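Local coordinates for Glyco_hydro_cc domain-containing protein (Pseudomonas viridiflava, PDB 6UAV), which probably hydrolyses internal beta-1,3 linkages of glucans as an endo-beta-1,3-glucanase of glycoside hydrolase family GH128, subgroup II, at residues I76-V81 against D219-A224. Residues are numbered along the deposited sequence; the frame is centred on the assembly and turned at random.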
ATOM      1  N   ILE A  76       8.845  -9.956  10.029  1.00 15.04           N
ATOM      2  CA  ILE A  76       7.631  -9.450   9.354  1.00 14.53           C
ATOM      3  C   ILE A  76       6.544  -9.252  10.406  1.00 14.44           C
ATOM      4  O   ILE A  76       6.152 -10.234  11.010  1.00 14.81           O
ATOM      5  CB  ILE A  76       7.131 -10.346   8.213  1.00 14.89           C
ATOM      6  CG1 ILE A  76       8.209 -10.582   7.161  1.00 14.73           C
ATOM      7  CG2 ILE A  76       5.864  -9.792   7.623  1.00 14.28           C
ATOM      8  CD1 ILE A  76       7.764 -11.426   5.959  1.00 15.13           C
ATOM      9  N   ARG A  77       6.106  -8.012  10.578  1.00 14.58           N
ATOM     10  CA  ARG A  77       5.174  -7.634  11.663  1.00 15.24           C
ATOM     11  C   ARG A  77       3.828  -7.167  11.137  1.00 14.00           C
ATOM     12  O   ARG A  77       2.951  -6.922  11.946  1.00 13.33           O
ATOM     13  CB  ARG A  77       5.806  -6.573  12.556  1.00 17.90           C
ATOM     14  CG  ARG A  77       7.085  -7.016  13.269  1.00 20.72           C
ATOM     15  CD  ARG A  77       6.928  -8.219  14.184  1.00 24.15           C
ATOM     16  NE  ARG A  77       6.070  -7.886  15.317  1.00 28.34           N
ATOM     17  CZ  ARG A  77       5.334  -8.740  16.075  1.00 32.33           C
ATOM     18  NH1 ARG A  77       4.649  -8.257  17.108  1.00 33.78           N
ATOM     19  NH2 ARG A  77       5.307 -10.047  15.844  1.00 32.68           N
ATOM     20  N   TYR A  78       3.666  -7.042   9.828  1.00 13.52           N
ATOM     21  CA  TYR A  78       2.478  -6.474   9.145  1.00 13.25           C
ATOM     22  C   TYR A  78       2.117  -7.350   7.972  1.00 13.00           C
ATOM     23  O   TYR A  78       3.015  -7.920   7.354  1.00 13.19           O
ATOM     24  CB  TYR A  78       2.783  -5.044   8.683  1.00 13.81           C
ATOM     25  CG  TYR A  78       3.001  -4.140   9.862  1.00 14.46           C
ATOM     26  CD1 TYR A  78       1.935  -3.628  10.573  1.00 15.64           C
ATOM     27  CD2 TYR A  78       4.257  -3.824  10.258  1.00 16.52           C
ATOM     28  CE1 TYR A  78       2.126  -2.838  11.694  1.00 17.28           C
ATOM     29  CE2 TYR A  78       4.474  -3.038  11.383  1.00 17.44           C
ATOM     30  CZ  TYR A  78       3.407  -2.537  12.082  1.00 17.88           C
ATOM     31  OH  TYR A  78       3.626  -1.740  13.185  1.00 21.62           O
ATOM     32  N   LEU A  79       0.821  -7.462   7.730  1.00 11.86           N
ATOM     33  CA  LEU A  79       0.261  -8.161   6.575  1.00 11.64           C
ATOM     34  C   LEU A  79      -0.732  -7.229   5.901  1.00 11.54           C
ATOM     35  O   LEU A  79      -1.728  -6.865   6.530  1.00 11.24           O
ATOM     36  CB  LEU A  79      -0.397  -9.453   7.050  1.00 11.31           C
ATOM     37  CG  LEU A  79      -1.033 -10.289   5.945  1.00 10.94           C
ATOM     38  CD1 LEU A  79       0.046 -10.819   4.979  1.00 11.13           C
ATOM     39  CD2 LEU A  79      -1.884 -11.436   6.530  1.00 11.62           C
ATOM     40  N   LEU A  80      -0.490  -6.893   4.644  1.00 11.02           N
ATOM     41  CA  LEU A  80      -1.424  -6.084   3.877  1.00 10.81           C
ATOM     42  C   LEU A  80      -2.532  -7.010   3.414  1.00 10.66           C
ATOM     43  O   LEU A  80      -2.234  -8.166   3.018  1.00 10.77           O
ATOM     44  CB  LEU A  80      -0.699  -5.515   2.666  1.00 11.10           C
ATOM     45  CG  LEU A  80       0.412  -4.530   3.010  1.00 11.80           C
ATOM     46  CD1 LEU A  80       1.251  -4.273   1.751  1.00 12.08           C
ATOM     47  CD2 LEU A  80      -0.151  -3.243   3.572  1.00 12.16           C
ATOM     48  N   VAL A  81      -3.765  -6.540   3.503  1.00 10.11           N
ATOM     49  CA  VAL A  81      -4.902  -7.387   3.083  1.00 10.58           C
ATOM     50  C   VAL A  81      -5.886  -6.615   2.222  1.00 10.89           C
ATOM     51  O   VAL A  81      -6.208  -5.446   2.537  1.00 10.67           O
ATOM     52  CB  VAL A  81      -5.557  -8.034   4.318  1.00 11.08           C
ATOM     53  CG1 VAL A  81      -4.630  -8.953   5.076  1.00 11.55           C
ATOM     54  CG2 VAL A  81      -6.181  -7.018   5.266  1.00 11.42           C
ATOM     55  N   ASP A 219      -0.968   9.920  12.006  1.00 16.19           N
ATOM     56  CA  ASP A 219      -1.845   8.719  11.780  1.00 15.96           C
ATOM     57  C   ASP A 219      -1.462   7.984  10.500  1.00 14.82           C
ATOM     58  O   ASP A 219      -2.214   7.113  10.020  1.00 14.64           O
ATOM     59  CB  ASP A 219      -3.337   9.062  11.800  1.00 16.29           C
ATOM     60  CG  ASP A 219      -3.766   9.943  10.646  1.00 16.94           C
ATOM     61  OD1 ASP A 219      -2.836  10.459   9.933  1.00 16.82           O
ATOM     62  OD2 ASP A 219      -4.973  10.167  10.487  1.00 17.10           O
ATOM     63  N   VAL A 220      -0.321   8.331   9.900  1.00 14.79           N
ATOM     64  CA  VAL A 220       0.175   7.597   8.696  1.00 14.52           C
ATOM     65  C   VAL A 220       1.481   6.911   9.053  1.00 14.71           C
ATOM     66  O   VAL A 220       2.449   7.634   9.417  1.00 15.10           O
ATOM     67  CB  VAL A 220       0.382   8.516   7.490  1.00 14.46           C
ATOM     68  CG1 VAL A 220       1.106   7.762   6.384  1.00 14.76           C
ATOM     69  CG2 VAL A 220      -0.935   9.120   6.970  1.00 14.40           C
ATOM     70  N   PHE A 221       1.496   5.585   9.101  1.00 14.44           N
ATOM     71  CA  PHE A 221       2.684   4.813   9.521  1.00 14.46           C
ATOM     72  C   PHE A 221       3.616   4.566   8.342  1.00 13.19           C
ATOM     73  O   PHE A 221       4.797   4.600   8.552  1.00 12.68           O
ATOM     74  CB  PHE A 221       2.255   3.461  10.110  1.00 14.94           C
ATOM     75  CG  PHE A 221       3.396   2.611  10.608  1.00 16.39           C
ATOM     76  CD1 PHE A 221       3.999   2.886  11.829  1.00 18.18           C
ATOM     77  CD2 PHE A 221       3.915   1.568   9.842  1.00 16.85           C
ATOM     78  CE1 PHE A 221       5.073   2.113  12.281  1.00 19.98           C
ATOM     79  CE2 PHE A 221       4.959   0.779  10.318  1.00 18.39           C
ATOM     80  CZ  PHE A 221       5.547   1.064  11.529  1.00 18.68           C
ATOM     81  N   ARG A 222       3.082   4.333   7.144  1.00 12.67           N
ATOM     82  CA  ARG A 222       3.901   3.987   5.979  1.00 13.16           C
ATOM     83  C   ARG A 222       3.141   4.431   4.729  1.00 12.49           C
ATOM     84  O   ARG A 222       1.873   4.603   4.767  1.00 13.05           O
ATOM     85  CB  ARG A 222       4.233   2.491   5.920  1.00 13.86           C
ATOM     86  CG  ARG A 222       5.467   2.096   6.725  1.00 15.26           C
ATOM     87  CD  ARG A 222       5.984   0.678   6.603  1.00 17.32           C
ATOM     88  NE  ARG A 222       7.398   0.588   6.989  1.00 18.67           N
ATOM     89  CZ  ARG A 222       8.125  -0.526   6.934  1.00 19.15           C
ATOM     90  NH1 ARG A 222       7.559  -1.673   6.575  1.00 18.38           N
ATOM     91  NH2 ARG A 222       9.418  -0.471   7.201  1.00 20.80           N
ATOM     92  N   TYR A 223       3.900   4.722   3.701  1.00 11.84           N
ATOM     93  CA  TYR A 223       3.334   5.021   2.379  1.00 11.19           C
ATOM     94  C   TYR A 223       4.214   4.378   1.318  1.00 10.86           C
ATOM     95  O   TYR A 223       5.370   4.130   1.549  1.00 10.95           O
ATOM     96  CB  TYR A 223       3.172   6.534   2.147  1.00 11.38           C
ATOM     97  CG  TYR A 223       4.411   7.360   2.371  1.00 11.37           C
ATOM     98  CD1 TYR A 223       5.397   7.447   1.406  1.00 11.38           C
ATOM     99  CD2 TYR A 223       4.639   7.999   3.564  1.00 12.23           C
ATOM    100  CE1 TYR A 223       6.515   8.238   1.556  1.00 11.79           C
ATOM    101  CE2 TYR A 223       5.797   8.728   3.770  1.00 12.37           C
ATOM    102  CZ  TYR A 223       6.767   8.801   2.789  1.00 12.01           C
ATOM    103  OH  TYR A 223       7.938   9.483   2.941  1.00 13.29           O
ATOM    104  N   ALA A 224       3.629   4.215   0.142  1.00 10.12           N
ATOM    105  CA  ALA A 224       4.346   3.623  -0.971  1.00 10.50           C
ATOM    106  C   ALA A 224       3.950   4.308  -2.260  1.00 10.77           C
ATOM    107  O   ALA A 224       2.769   4.311  -2.633  1.00 10.59           O
ATOM    108  CB  ALA A 224       4.036   2.169  -1.026  1.00 10.72           C
TER
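Tyr78 and Phe221 meet obliquely across the bottom, the N-terminal end, of a (beta/alpha)8 TIM barrel, where its parallel strands begin. Strand 78-81 is the fourth of the eight and strand 220-225 the last, so the two lie across the barrel interior from each other; even at their nearest, Tyr78 CA and Arg222 CA are 11.0 Å apart. Between the two segments, contact within 4.5 Å is made by the Tyr78 and Phe221 side chains alone, which cross at about a right angle. The phenol end of Tyr78 does the touching: its OH comes to 3.8 Å from Phe221 CZ. One step back from the hydroxyl, on the CE2 flank of the ring, Tyr78 CE2 packs 4.0 Å from Phe221 CE2. The planes are inclined at 41°, with ring centroids 5.3 Å apart. On Phe221, CG is anti to the backbone N (chi1 -178°), which carries the ring across the barrel to the phenol. Trp181 of strand 180-185 meets both rings, while Lys115 and Val117 of the adjoining strand touch Tyr78. Arg222 also points inward, its guanidinium anchored by a salt bridge to Asp51, and a second grip fixes the group: Arg222 NE hydrogen-bonds to the backbone O of Val4.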